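Local coordinates for protein auracyanin-B-2 (Chloroflexus aurantiacus, PDB 1QHQ) that is a blue copper protein that probably serves as a soluble electron acceptor for the membrane-bound alternative complex III of a green photosynthetic bacterium, at residues A[9-14]-A[40-45]; A[15-20]-A[35-40]; A[21-26]-A[55-60]; A[67-72]-A[117-122]; A[83-88]-A[94-99]. All coordinates share one frame; numbering follows the deposited sequence.

Contact 1 of 5, residues A[9-14]-A[40-45]; sequences NVVNET and NTVVRL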
# COMPACT_ATOMS: atom_id res chain seq x y z
N ASN A 9 2.06 -7.69 8.60
CA ASN A 9 2.29 -8.96 7.91
C ASN A 9 3.61 -9.02 7.16
O ASN A 9 3.84 -9.95 6.39
CB ASN A 9 1.12 -9.19 6.93
CG ASN A 9 -0.15 -9.62 7.68
OD1 ASN A 9 -0.42 -9.20 8.80
ND2 ASN A 9 -0.94 -10.46 7.02
N VAL A 10 4.47 -8.02 7.37
CA VAL A 10 5.79 -8.07 6.70
C VAL A 10 6.59 -9.27 7.17
O VAL A 10 6.57 -9.56 8.37
CB VAL A 10 6.58 -6.78 6.99
CG1 VAL A 10 8.02 -6.86 6.57
CG2 VAL A 10 5.87 -5.67 6.21
N VAL A 11 7.24 -9.96 6.24
CA VAL A 11 8.08 -11.11 6.61
C VAL A 11 9.37 -11.04 5.81
O VAL A 11 9.41 -10.51 4.69
CB VAL A 11 7.40 -12.46 6.37
CG1 VAL A 11 6.26 -12.75 7.33
CG2 VAL A 11 6.96 -12.63 4.94
N ASN A 12 10.45 -11.57 6.39
CA ASN A 12 11.71 -11.75 5.68
C ASN A 12 11.79 -13.18 5.18
O ASN A 12 12.43 -14.08 5.74
CB ASN A 12 12.88 -11.42 6.62
CG ASN A 12 13.20 -9.93 6.62
OD1 ASN A 12 13.15 -9.32 5.56
ND2 ASN A 12 13.52 -9.35 7.76
N GLU A 13 10.98 -13.46 4.16
CA GLU A 13 10.88 -14.77 3.54
C GLU A 13 10.96 -14.65 2.03
O GLU A 13 10.65 -13.58 1.49
CB GLU A 13 9.53 -15.45 3.90
CG GLU A 13 9.52 -15.84 5.38
CD GLU A 13 8.23 -16.51 5.81
OE1 GLU A 13 7.89 -17.57 5.25
OE2 GLU A 13 7.65 -16.05 6.81
N THR A 14 11.34 -15.72 1.38
CA THR A 14 11.41 -15.69 -0.10
C THR A 14 9.98 -15.65 -0.63
O THR A 14 9.11 -16.40 -0.21
CB THR A 14 12.16 -16.91 -0.63
OG1 THR A 14 11.73 -17.20 -1.97
CG2 THR A 14 11.97 -18.12 0.24
N ASN A 40 -2.49 -16.52 2.81
CA ASN A 40 -1.39 -17.09 3.59
C ASN A 40 -0.21 -17.45 2.74
O ASN A 40 0.47 -18.48 2.88
CB ASN A 40 -1.91 -18.34 4.36
CG ASN A 40 -0.88 -18.84 5.37
OD1 ASN A 40 -0.24 -18.04 6.06
ND2 ASN A 40 -0.69 -20.15 5.45
N THR A 41 0.18 -16.55 1.82
CA THR A 41 1.24 -16.71 0.89
C THR A 41 2.20 -15.51 0.96
O THR A 41 1.74 -14.38 1.18
CB THR A 41 0.67 -16.72 -0.58
OG1 THR A 41 -0.23 -17.87 -0.64
CG2 THR A 41 1.79 -16.90 -1.56
N VAL A 42 3.49 -15.76 0.86
CA VAL A 42 4.46 -14.64 0.87
C VAL A 42 4.52 -14.03 -0.52
O VAL A 42 4.78 -14.69 -1.53
CB VAL A 42 5.87 -15.09 1.27
CG1 VAL A 42 6.84 -13.92 1.33
CG2 VAL A 42 5.80 -15.79 2.64
N VAL A 43 4.27 -12.71 -0.54
CA VAL A 43 4.27 -11.99 -1.83
C VAL A 43 5.18 -10.78 -1.74
O VAL A 43 5.19 -10.12 -0.70
CB VAL A 43 2.84 -11.48 -2.19
CG1 VAL A 43 2.86 -10.60 -3.40
CG2 VAL A 43 1.90 -12.67 -2.33
N ARG A 44 5.97 -10.54 -2.77
CA ARG A 44 6.65 -9.25 -2.90
C ARG A 44 5.86 -8.35 -3.85
O ARG A 44 5.66 -8.66 -5.00
CB ARG A 44 8.09 -9.37 -3.38
CG ARG A 44 8.79 -7.95 -3.22
CD ARG A 44 10.19 -8.04 -3.81
NE ARG A 44 10.17 -8.16 -5.24
CZ ARG A 44 10.73 -8.98 -6.07
NH1 ARG A 44 11.55 -9.96 -5.59
NH2 ARG A 44 10.52 -8.94 -7.38
N LEU A 45 5.44 -7.19 -3.28
CA LEU A 45 4.73 -6.22 -4.12
C LEU A 45 5.73 -5.11 -4.51
O LEU A 45 6.44 -4.59 -3.63
CB LEU A 45 3.61 -5.58 -3.28
CG LEU A 45 2.69 -4.60 -4.01
CD1 LEU A 45 1.36 -4.46 -3.31
CD2 LEU A 45 3.37 -3.23 -4.14

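Contact 2 of 5, residues A[15-20]-A[35-40]; sequences PAQTVE and LSLPAN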
# COMPACT_ATOMS: atom_id res chain seq x y z
N PRO A 15 9.71 -14.72 -1.55
CA PRO A 15 8.37 -14.59 -2.08
C PRO A 15 7.96 -15.82 -2.89
O PRO A 15 8.75 -16.31 -3.69
CB PRO A 15 8.44 -13.34 -2.95
CG PRO A 15 9.82 -12.89 -2.98
CD PRO A 15 10.67 -13.75 -2.11
N ALA A 16 6.70 -16.20 -2.73
CA ALA A 16 6.12 -17.27 -3.57
C ALA A 16 5.57 -16.67 -4.86
O ALA A 16 5.34 -17.33 -5.87
CB ALA A 16 5.05 -18.00 -2.82
N GLN A 17 5.22 -15.37 -4.78
CA GLN A 17 4.71 -14.65 -5.90
C GLN A 17 5.23 -13.19 -5.81
O GLN A 17 5.57 -12.75 -4.73
CB GLN A 17 3.17 -14.57 -5.90
CG GLN A 17 2.49 -15.88 -6.22
CD GLN A 17 1.00 -15.78 -6.38
OE1 GLN A 17 0.43 -14.83 -6.92
NE2 GLN A 17 0.32 -16.82 -5.90
N THR A 18 5.32 -12.57 -6.98
CA THR A 18 5.59 -11.11 -6.94
C THR A 18 4.51 -10.43 -7.79
O THR A 18 3.93 -11.04 -8.69
CB THR A 18 6.95 -10.70 -7.48
OG1 THR A 18 6.99 -10.96 -8.90
CG2 THR A 18 8.08 -11.52 -6.85
N VAL A 19 4.20 -9.20 -7.42
CA VAL A 19 3.16 -8.49 -8.23
C VAL A 19 3.60 -7.02 -8.40
O VAL A 19 4.11 -6.44 -7.44
CB VAL A 19 1.80 -8.57 -7.56
CG1 VAL A 19 1.86 -8.04 -6.12
CG2 VAL A 19 0.76 -7.73 -8.33
N GLU A 20 3.41 -6.49 -9.58
CA GLU A 20 3.81 -5.10 -9.86
C GLU A 20 2.59 -4.17 -9.73
O GLU A 20 1.55 -4.49 -10.28
CB GLU A 20 4.22 -4.99 -11.35
CG GLU A 20 5.68 -5.21 -11.62
CD GLU A 20 6.47 -3.95 -11.90
OE1 GLU A 20 5.99 -3.04 -12.61
OE2 GLU A 20 7.63 -3.88 -11.42
N LEU A 35 -6.51 -6.14 -7.28
CA LEU A 35 -5.45 -7.15 -7.22
C LEU A 35 -6.11 -8.44 -6.67
O LEU A 35 -7.10 -8.33 -5.98
CB LEU A 35 -4.36 -6.72 -6.23
CG LEU A 35 -3.47 -5.55 -6.70
CD1 LEU A 35 -2.52 -5.12 -5.61
CD2 LEU A 35 -2.70 -5.93 -7.97
N SER A 36 -5.43 -9.54 -6.98
CA SER A 36 -5.94 -10.85 -6.46
C SER A 36 -4.72 -11.66 -6.01
O SER A 36 -3.79 -11.78 -6.81
CB SER A 36 -6.55 -11.55 -7.70
OG SER A 36 -7.22 -12.71 -7.38
N LEU A 37 -4.75 -12.24 -4.84
CA LEU A 37 -3.61 -13.11 -4.41
C LEU A 37 -4.22 -14.23 -3.56
O LEU A 37 -5.20 -14.04 -2.86
CB LEU A 37 -2.67 -12.28 -3.53
CG LEU A 37 -1.92 -11.10 -4.17
CD1 LEU A 37 -1.30 -10.25 -3.07
CD2 LEU A 37 -0.84 -11.67 -5.11
N PRO A 38 -3.50 -15.36 -3.49
CA PRO A 38 -3.94 -16.43 -2.59
C PRO A 38 -3.67 -16.06 -1.15
O PRO A 38 -2.73 -15.30 -0.89
CB PRO A 38 -3.09 -17.61 -3.04
CG PRO A 38 -1.84 -17.00 -3.60
CD PRO A 38 -2.31 -15.67 -4.24
N ALA A 39 -4.41 -16.65 -0.22
CA ALA A 39 -4.25 -16.42 1.20
C ALA A 39 -2.97 -17.08 1.74
O ALA A 39 -2.48 -18.04 1.16
CB ALA A 39 -5.45 -16.99 1.98
N ASN A 40 -2.49 -16.52 2.81
CA ASN A 40 -1.39 -17.09 3.59
C ASN A 40 -0.21 -17.45 2.74
O ASN A 40 0.47 -18.48 2.88
CB ASN A 40 -1.91 -18.34 4.36
CG ASN A 40 -0.88 -18.84 5.37
OD1 ASN A 40 -0.24 -18.04 6.06
ND2 ASN A 40 -0.69 -20.15 5.45
O HOH W 1 -2.28 -13.63 -8.05

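Contact 3 of 5, residues A[21-26]-A[55-60]; sequences VRAAPD and VQHNWV. With CU (copper (II) ion), chain B.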
# COMPACT_ATOMS: atom_id res chain seq x y z
N VAL A 21 2.78 -3.07 -9.04
CA VAL A 21 1.72 -2.02 -9.07
C VAL A 21 2.38 -0.75 -9.61
O VAL A 21 3.53 -0.49 -9.24
CB VAL A 21 1.17 -1.78 -7.67
CG1 VAL A 21 0.31 -0.52 -7.60
CG2 VAL A 21 0.37 -3.00 -7.22
N ARG A 22 1.65 0.01 -10.40
CA ARG A 22 2.20 1.27 -10.92
C ARG A 22 1.20 2.40 -10.53
O ARG A 22 0.02 2.13 -10.38
CB ARG A 22 2.36 1.30 -12.43
CG ARG A 22 3.02 0.13 -13.08
CD ARG A 22 4.44 0.32 -13.51
NE ARG A 22 5.00 -0.93 -14.08
CZ ARG A 22 5.61 -1.02 -15.25
NH1 ARG A 22 5.78 0.05 -16.02
NH2 ARG A 22 6.08 -2.20 -15.68
N ALA A 23 1.76 3.60 -10.56
CA ALA A 23 0.89 4.79 -10.37
C ALA A 23 0.28 5.17 -11.70
O ALA A 23 0.84 4.86 -12.77
CB ALA A 23 1.75 5.92 -9.81
N ALA A 24 -0.91 5.78 -11.66
CA ALA A 24 -1.38 6.42 -12.93
C ALA A 24 -0.39 7.57 -13.21
O ALA A 24 0.09 8.18 -12.26
CB ALA A 24 -2.77 6.98 -12.72
N PRO A 25 -0.07 7.80 -14.46
CA PRO A 25 0.93 8.81 -14.81
C PRO A 25 0.38 10.22 -14.66
O PRO A 25 1.15 11.12 -14.31
CB PRO A 25 1.28 8.48 -16.24
CG PRO A 25 0.05 7.86 -16.81
CD PRO A 25 -0.59 7.09 -15.64
N ASP A 26 -0.92 10.39 -14.84
CA ASP A 26 -1.52 11.73 -14.85
C ASP A 26 -2.67 11.88 -13.88
O ASP A 26 -3.46 12.85 -13.97
CB ASP A 26 -1.99 12.04 -16.29
CG ASP A 26 -0.79 12.18 -17.22
OD1 ASP A 26 0.11 12.98 -16.87
OD2 ASP A 26 -0.68 11.40 -18.18
N VAL A 55 4.66 13.81 -8.27
CA VAL A 55 4.04 13.57 -6.99
C VAL A 55 4.44 12.26 -6.32
O VAL A 55 4.81 11.29 -6.99
CB VAL A 55 2.50 13.68 -7.09
CG1 VAL A 55 1.90 12.42 -7.70
CG2 VAL A 55 1.90 14.01 -5.73
N GLN A 56 4.47 12.26 -5.02
CA GLN A 56 4.76 11.12 -4.18
C GLN A 56 3.57 10.19 -4.00
O GLN A 56 2.43 10.62 -3.95
CB GLN A 56 5.19 11.61 -2.80
CG GLN A 56 6.55 12.33 -2.85
CD GLN A 56 6.74 13.16 -1.60
OE1 GLN A 56 6.02 14.17 -1.43
NE2 GLN A 56 7.61 12.76 -0.72
N HIS A 57 3.89 8.89 -3.77
CA HIS A 57 2.85 7.89 -3.57
C HIS A 57 3.43 6.67 -2.82
O HIS A 57 4.61 6.38 -2.90
CB HIS A 57 2.38 7.31 -4.90
CG HIS A 57 1.64 8.19 -5.86
ND1 HIS A 57 0.45 8.81 -5.51
CD2 HIS A 57 1.82 8.40 -7.17
CE1 HIS A 57 -0.03 9.42 -6.58
NE2 HIS A 57 0.78 9.21 -7.61
N ASN A 58 2.50 6.01 -2.11
CA ASN A 58 2.91 4.73 -1.48
C ASN A 58 1.75 3.75 -1.76
O ASN A 58 0.81 4.03 -2.42
CB ASN A 58 3.25 4.82 -0.05
CG ASN A 58 2.13 5.09 0.91
OD1 ASN A 58 1.03 5.41 0.43
ND2 ASN A 58 2.35 5.00 2.21
N TRP A 59 2.00 2.49 -1.35
CA TRP A 59 0.98 1.43 -1.45
C TRP A 59 0.80 0.87 -0.04
O TRP A 59 1.80 0.44 0.61
CB TRP A 59 1.41 0.37 -2.42
CG TRP A 59 0.42 -0.77 -2.60
CD1 TRP A 59 -0.56 -0.81 -3.54
CD2 TRP A 59 0.35 -1.99 -1.86
NE1 TRP A 59 -1.26 -2.02 -3.44
CE2 TRP A 59 -0.72 -2.71 -2.38
CE3 TRP A 59 1.09 -2.51 -0.80
CZ2 TRP A 59 -1.05 -4.01 -1.93
CZ3 TRP A 59 0.75 -3.79 -0.31
CH2 TRP A 59 -0.32 -4.48 -0.85
N VAL A 60 -0.43 0.90 0.44
CA VAL A 60 -0.75 0.51 1.81
C VAL A 60 -1.94 -0.45 1.83
O VAL A 60 -3.01 -0.11 1.41
CB VAL A 60 -1.11 1.69 2.73
CG1 VAL A 60 -1.34 1.21 4.17
CG2 VAL A 60 0.02 2.71 2.71
CU CU B . -0.54 8.75 -3.76
O HOH W 2 0.25 9.89 -10.29

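Contact 4 of 5, residues A[67-72]-A[117-122]; sequences DVAAAV and TYLYIC. With CU (copper (II) ion), chain B; SO4 (sulfate ion), chain E.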
# COMPACT_ATOMS: atom_id res chain seq x y z
N ASP A 67 -13.76 2.17 6.37
CA ASP A 67 -13.64 2.65 7.74
C ASP A 67 -12.26 2.41 8.30
O ASP A 67 -11.63 3.27 8.91
CB ASP A 67 -14.69 1.98 8.64
CG ASP A 67 -16.08 2.55 8.38
OD1 ASP A 67 -16.21 3.53 7.61
OD2 ASP A 67 -17.05 2.01 8.97
N VAL A 68 -11.74 1.20 8.04
CA VAL A 68 -10.36 0.89 8.49
C VAL A 68 -9.36 1.71 7.69
O VAL A 68 -8.40 2.28 8.26
CB VAL A 68 -10.13 -0.63 8.32
CG1 VAL A 68 -8.69 -1.03 8.38
CG2 VAL A 68 -10.94 -1.36 9.43
N ALA A 69 -9.60 1.89 6.41
CA ALA A 69 -8.72 2.66 5.54
C ALA A 69 -8.61 4.09 6.02
O ALA A 69 -7.54 4.70 5.95
CB ALA A 69 -9.15 2.59 4.09
N ALA A 70 -9.75 4.67 6.42
CA ALA A 70 -9.75 6.06 6.90
C ALA A 70 -8.94 6.18 8.16
O ALA A 70 -8.16 7.13 8.31
CB ALA A 70 -11.19 6.51 7.12
N ALA A 71 -9.02 5.19 9.05
CA ALA A 71 -8.25 5.16 10.27
C ALA A 71 -6.75 5.09 9.99
O ALA A 71 -5.99 5.88 10.53
CB ALA A 71 -8.65 4.04 11.21
N VAL A 72 -6.35 4.15 9.11
CA VAL A 72 -4.94 4.05 8.75
C VAL A 72 -4.49 5.34 8.04
O VAL A 72 -3.42 5.86 8.35
CB VAL A 72 -4.61 2.84 7.89
CG1 VAL A 72 -3.15 2.82 7.47
CG2 VAL A 72 -4.98 1.54 8.60
N THR A 117 -11.73 -9.70 1.38
CA THR A 117 -11.54 -8.50 0.51
C THR A 117 -11.01 -7.38 1.39
O THR A 117 -11.36 -7.17 2.53
CB THR A 117 -12.89 -8.12 -0.09
OG1 THR A 117 -13.33 -9.19 -0.94
CG2 THR A 117 -12.81 -6.85 -0.93
N TYR A 118 -10.01 -6.68 0.82
CA TYR A 118 -9.22 -5.74 1.59
C TYR A 118 -8.90 -4.52 0.69
O TYR A 118 -8.63 -4.72 -0.49
CB TYR A 118 -7.85 -6.37 1.95
CG TYR A 118 -7.98 -7.64 2.78
CD1 TYR A 118 -8.12 -8.87 2.15
CD2 TYR A 118 -7.86 -7.57 4.15
CE1 TYR A 118 -8.24 -10.02 2.95
CE2 TYR A 118 -7.90 -8.72 4.94
CZ TYR A 118 -8.13 -9.91 4.30
OH TYR A 118 -8.18 -11.08 5.08
N LEU A 119 -8.95 -3.34 1.26
CA LEU A 119 -8.54 -2.18 0.43
C LEU A 119 -7.03 -2.00 0.53
O LEU A 119 -6.43 -2.20 1.58
CB LEU A 119 -9.18 -0.90 0.98
CG LEU A 119 -10.65 -0.68 0.66
CD1 LEU A 119 -11.09 0.66 1.29
CD2 LEU A 119 -10.91 -0.66 -0.82
N TYR A 120 -6.47 -1.51 -0.58
CA TYR A 120 -5.13 -0.92 -0.56
C TYR A 120 -5.33 0.59 -0.94
O TYR A 120 -6.24 0.87 -1.72
CB TYR A 120 -4.13 -1.56 -1.44
CG TYR A 120 -4.49 -1.78 -2.88
CD1 TYR A 120 -5.14 -2.99 -3.27
CD2 TYR A 120 -4.18 -0.86 -3.88
CE1 TYR A 120 -5.40 -3.21 -4.59
CE2 TYR A 120 -4.48 -1.10 -5.20
CZ TYR A 120 -5.10 -2.29 -5.56
OH TYR A 120 -5.42 -2.53 -6.87
N ILE A 121 -4.57 1.43 -0.30
CA ILE A 121 -4.71 2.88 -0.53
C ILE A 121 -3.32 3.48 -0.61
O ILE A 121 -2.29 2.87 -0.29
CB ILE A 121 -5.43 3.58 0.66
CG1 ILE A 121 -4.66 3.47 1.93
CG2 ILE A 121 -6.85 2.99 0.80
CD1 ILE A 121 -5.31 4.11 3.17
N CYS A 122 -3.29 4.76 -0.98
CA CYS A 122 -2.08 5.57 -0.84
C CYS A 122 -2.35 6.52 0.34
O CYS A 122 -3.47 7.02 0.42
CB CYS A 122 -1.80 6.34 -2.10
SG CYS A 122 -0.47 7.56 -1.91
CU CU B . -0.54 8.75 -3.76
S SO4 E . -14.50 -1.71 7.49
O1 SO4 E . -13.56 -0.57 7.28
O2 SO4 E . -15.06 -1.66 8.89
O3 SO4 E . -13.76 -3.02 7.34
O4 SO4 E . -15.61 -1.64 6.49

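Contact 5 of 5, residues A[83-88]-A[94-99]; sequences LFVPPP and LAWTAM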
# COMPACT_ATOMS: atom_id res chain seq x y z
N LEU A 83 7.22 11.25 5.98
CA LEU A 83 6.61 11.44 4.68
C LEU A 83 5.34 10.60 4.53
O LEU A 83 4.91 10.31 3.38
CB LEU A 83 7.60 11.12 3.57
CG LEU A 83 8.66 12.22 3.31
CD1 LEU A 83 9.63 11.76 2.24
CD2 LEU A 83 7.92 13.48 2.83
N PHE A 84 4.54 10.59 5.58
CA PHE A 84 3.14 10.23 5.54
C PHE A 84 2.91 8.75 5.29
O PHE A 84 1.85 8.37 4.75
CB PHE A 84 2.37 11.11 4.55
CG PHE A 84 2.49 12.60 4.85
CD1 PHE A 84 1.83 13.17 5.91
CD2 PHE A 84 3.29 13.40 4.04
CE1 PHE A 84 1.95 14.53 6.18
CE2 PHE A 84 3.42 14.75 4.30
CZ PHE A 84 2.72 15.32 5.35
N VAL A 85 3.87 7.91 5.65
CA VAL A 85 3.59 6.45 5.67
C VAL A 85 2.86 6.20 7.00
O VAL A 85 2.97 7.03 7.92
CB VAL A 85 4.87 5.61 5.67
CG1 VAL A 85 5.60 5.73 4.34
CG2 VAL A 85 5.79 5.99 6.83
N PRO A 86 2.13 5.12 7.11
CA PRO A 86 1.58 4.73 8.41
C PRO A 86 2.73 4.59 9.40
O PRO A 86 3.80 4.09 9.05
CB PRO A 86 0.97 3.34 8.12
CG PRO A 86 0.69 3.36 6.66
CD PRO A 86 1.86 4.13 6.05
N PRO A 87 2.57 5.07 10.62
CA PRO A 87 3.52 4.84 11.68
C PRO A 87 3.66 3.34 11.94
O PRO A 87 2.71 2.57 11.69
CB PRO A 87 2.87 5.51 12.90
CG PRO A 87 2.04 6.60 12.29
CD PRO A 87 1.44 5.94 11.05
N PRO A 88 4.81 2.93 12.41
CA PRO A 88 5.03 1.51 12.73
C PRO A 88 3.97 1.09 13.74
O PRO A 88 3.50 1.93 14.51
CB PRO A 88 6.42 1.48 13.32
CG PRO A 88 7.03 2.79 13.12
CD PRO A 88 5.97 3.77 12.72
N LEU A 94 -1.69 -3.83 7.23
CA LEU A 94 -1.07 -5.11 6.98
C LEU A 94 0.32 -5.01 6.36
O LEU A 94 1.21 -5.79 6.67
CB LEU A 94 -1.95 -5.99 6.09
CG LEU A 94 -3.33 -6.35 6.65
CD1 LEU A 94 -4.11 -7.19 5.65
CD2 LEU A 94 -3.17 -7.11 7.96
N ALA A 95 0.49 -4.07 5.44
CA ALA A 95 1.74 -3.89 4.74
C ALA A 95 1.75 -2.53 4.01
O ALA A 95 0.72 -2.08 3.52
CB ALA A 95 1.87 -4.97 3.62
N TRP A 96 2.94 -1.95 3.90
CA TRP A 96 3.06 -0.73 3.09
C TRP A 96 4.48 -0.63 2.52
O TRP A 96 5.43 -1.13 3.13
CB TRP A 96 2.70 0.53 3.83
CG TRP A 96 3.53 0.86 5.03
CD1 TRP A 96 4.67 1.63 5.06
CD2 TRP A 96 3.25 0.51 6.40
NE1 TRP A 96 5.16 1.67 6.34
CE2 TRP A 96 4.26 1.09 7.19
CE3 TRP A 96 2.22 -0.19 7.02
CZ2 TRP A 96 4.26 0.98 8.58
CZ3 TRP A 96 2.21 -0.29 8.40
CH2 TRP A 96 3.24 0.27 9.17
N THR A 97 4.57 0.06 1.39
CA THR A 97 5.89 0.45 0.87
C THR A 97 6.24 1.81 1.52
O THR A 97 5.34 2.51 1.97
CB THR A 97 5.88 0.67 -0.64
OG1 THR A 97 5.03 1.81 -0.96
CG2 THR A 97 5.33 -0.49 -1.44
N ALA A 98 7.50 2.17 1.40
CA ALA A 98 7.92 3.54 1.68
C ALA A 98 7.14 4.48 0.75
O ALA A 98 6.57 4.12 -0.26
CB ALA A 98 9.40 3.66 1.37
N MET A 99 7.22 5.77 1.14
CA MET A 99 6.62 6.82 0.29
C MET A 99 7.64 7.18 -0.79
O MET A 99 8.79 7.47 -0.44
CB MET A 99 6.32 8.02 1.20
CG MET A 99 5.57 9.12 0.45
SD MET A 99 3.95 8.60 -0.11
CE MET A 99 3.07 8.41 1.41

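Contact 1 of 5, residues A[9-14]-A[40-45]
In one of its two modelled conformers E13 brings OE1 within 3.8 Å of V42 CG2, yet its charge is met outside these two segments, in a salt bridge to R111 of strand 104-111. This is a corner of the cupredoxin β-sandwich. The irregular chain 9-14 passes over the start of strand 42-49, which runs between strands 17-22 and 104-111 in the smaller of the two sheets. Backbone bonds from N9 to R111 and from V11 to T109 tie the first half of the segment to strand 104-111, while V42 is paired with A16 on its other flank. The contact is centred on the V42 side chain, which E13 approaches roughly at a right angle. In that same conformer E13 has CG anti to its carbonyl carbon (chi1 -70°) and runs out extended, so the aliphatic part passes over V42 before the carboxylate reaches R111; E13 CB is 4.0 Å from V42 CG2. The other branch of V42 is turned anti to the backbone N (chi1 -177°) and takes contacts from V11 and from the E13-T14 backbone. V11 CG2, wedged between its own backbone N and carbonyl carbon, touches V42 CG1 at 3.8 Å. From the other end of the segment the backbone oxygen of T14 comes up to the same methyl, T14 O to V42 CG1 measuring 3.7 Å.

Contact 2 of 5, residues A[15-20]-A[35-40]
Q17 reaches across to P38 with a nearly straight side chain. Its CG lies anti to the carbonyl carbon (chi1 -72°), and the chain stays extended to CD with chi2 at -173°, which carries the amide to the proline ring. There the two halves of the amide do different jobs. NE2 lies against the ring's outer carbons, 3.2 Å from P38 CG, a close approach. OE1 instead takes a hydrogen from a water, at 3.2 Å from Q17 OE1 to the water oxygen, and the same water gives its other hydrogen to S36 O at 2.7 Å. This relay links the side chain of one strand to the backbone of the other and would help fix which way the amide faces. L37 CD2 also comes up to the oxygen end, 3.9 Å from Q17 OE1, as the two side chains slide past each other in opposite directions. Two residues along, V19 has CG2 anti to its backbone N, aimed across the gap, and this methyl meets L35 CD2 at 3.9 Å. Strands 17-20 and 35-38 run antiparallel, their axes 9.6 Å apart, as facing members of two sheets. Each is an outermost strand: 17-22 is backed by 42-49 in the three-stranded sheet and 34-38 by 133-139 in the five-stranded one, so the contact closes one flank of the cupredoxin sandwich.

Contact 3 of 5, residues A[21-26]-A[55-60]
A23 presses its methyl against the copper ligand H57, with A23 CB 3.6 Å from H57 CD2, and this is the tight point of the contact. A second touch inside the sandwich is slacker: V21 and W59 meet at about a right angle, V21 CG1 standing 4.2 Å from W59 CD1. A single bridging water marks the looser side, beyond A23, where the chain leaves strand 17-22. It sits in the plane of the imidazole at its edge, accepts the hydrogen of H57 NE2 at 2.8 Å, and donates to the backbone oxygen of A24, the water oxygen lying 2.6 Å from A24 O. In H57, chi1 of -67° places the ring and chi2 of -59° turns ND1 to the metal and NE2 to this water. H57 ND1 binds copper at 2.0 Å. C122, H127 and M132 complete the type 1 blue copper site. With ND1 on copper, the ring's hydrogen sits on NE2 and goes to the water. The ring is therefore held at two corners, by metal and by a water-relayed backbone carbonyl, and A23 CB packs beside it and probably limits its movement; this second shell is consistent with a rigid electron-transfer centre.

Contact 4 of 5, residues A[67-72]-A[117-122]
Where A69 rests on L119 and I121 the touching side chains are all aliphatic, and the flat group between those two on the strand, Y120, points away from the helix: its ring meets W59 with the planes about 35° apart, stands edge-to-face with F30, and its hydroxyl is bonded to Q32 O. A69 CB fits between two strand residues on the same side, 3.9 Å from L119 CD1 and 4.0 Å from I121 CG2. I121 places CG1 between its backbone N and carbonyl carbon (chi1 63°), and the extended remainder carries CD1 up to the helix backbone, 3.6 Å from A69 O. A small residue at A69 lets the two backbones come near, with 7.0 Å between A69 CA and L119 CA. At the start of the helix a sulfate, probably from the crystallisation liquor, is held by the backbone: V68 N bonds its O1 at 2.7 Å, and G65 N is a further donor, consistent with the partial positive charge expected at a helix N-terminus. Just after the strand comes C122, whose SG binds copper at 2.2 Å. Helix 66-77 thus lies across strand 116-121, which has 133-139 and 60-62 on its two sides; V68 and V72 of the helix reach over to V62.

Contact 5 of 5, residues A[83-88]-A[94-99]
This is a hydrophobic contact between a proline-rich loop and the end of strand 93-96, an outermost strand of the larger cupredoxin sheet. W96 is its centre. The side chain stands up from the strand with CG between the backbone N and the carbonyl carbon (chi1 61°), and P86 lies over one indole face. P86 CB makes a CH-pi contact 3.7 Å from the centroid of the six-membered ring, only 6° off the normal, while P86 CD lies over the pyrrole part, 3.8 Å from W96 CG. P88 CA comes to the indole edge, near its plane, and the carbonyl oxygen of P86 leans close, with P86 O 3.2 Å from W96 CZ2. The indole nitrogen is satisfied elsewhere, by A4 O. Further on, V85 CG1 sits 3.6 Å from M99 N, and V85 and M99 pass in opposite directions. M99 leaves the backbone with CG anti to N and then bends at chi2 and chi3, which curls it against the L83-F84 backbone: M99 CG is 3.2 Å and M99 CE 3.3 Å from L83 O, with F84 O also near CE. The M99 side chain comes about 6 Å from the copper but is not a ligand; that role belongs to M132. A thioether placed there is consistent with an apolar second shell around the metal site.

Contacts 1 and 2 sit side by side at the end of the sandwich away from the copper, their centres 8 Å apart, sharing N40 and joined by backbone bonds such as A16 N to V42 O at 2.7 Å. Contacts 3, 4 and 5 gather toward the metal: contact 3 supplies H57, contact 4 supplies C122, and M99 of contact 5 touches the H57 backbone, M99 SD 3.4 Å from H57 C, and lies about 5 Å from the C122 side chain. Backbone pairing joins 55-60 to the other two, V60 O to I121 N at 2.8 Å and W59 O to T97 N at 2.9 Å. L35 of contact 2 bridges the groups, touching V21, W59 and Y120 inside the sandwich.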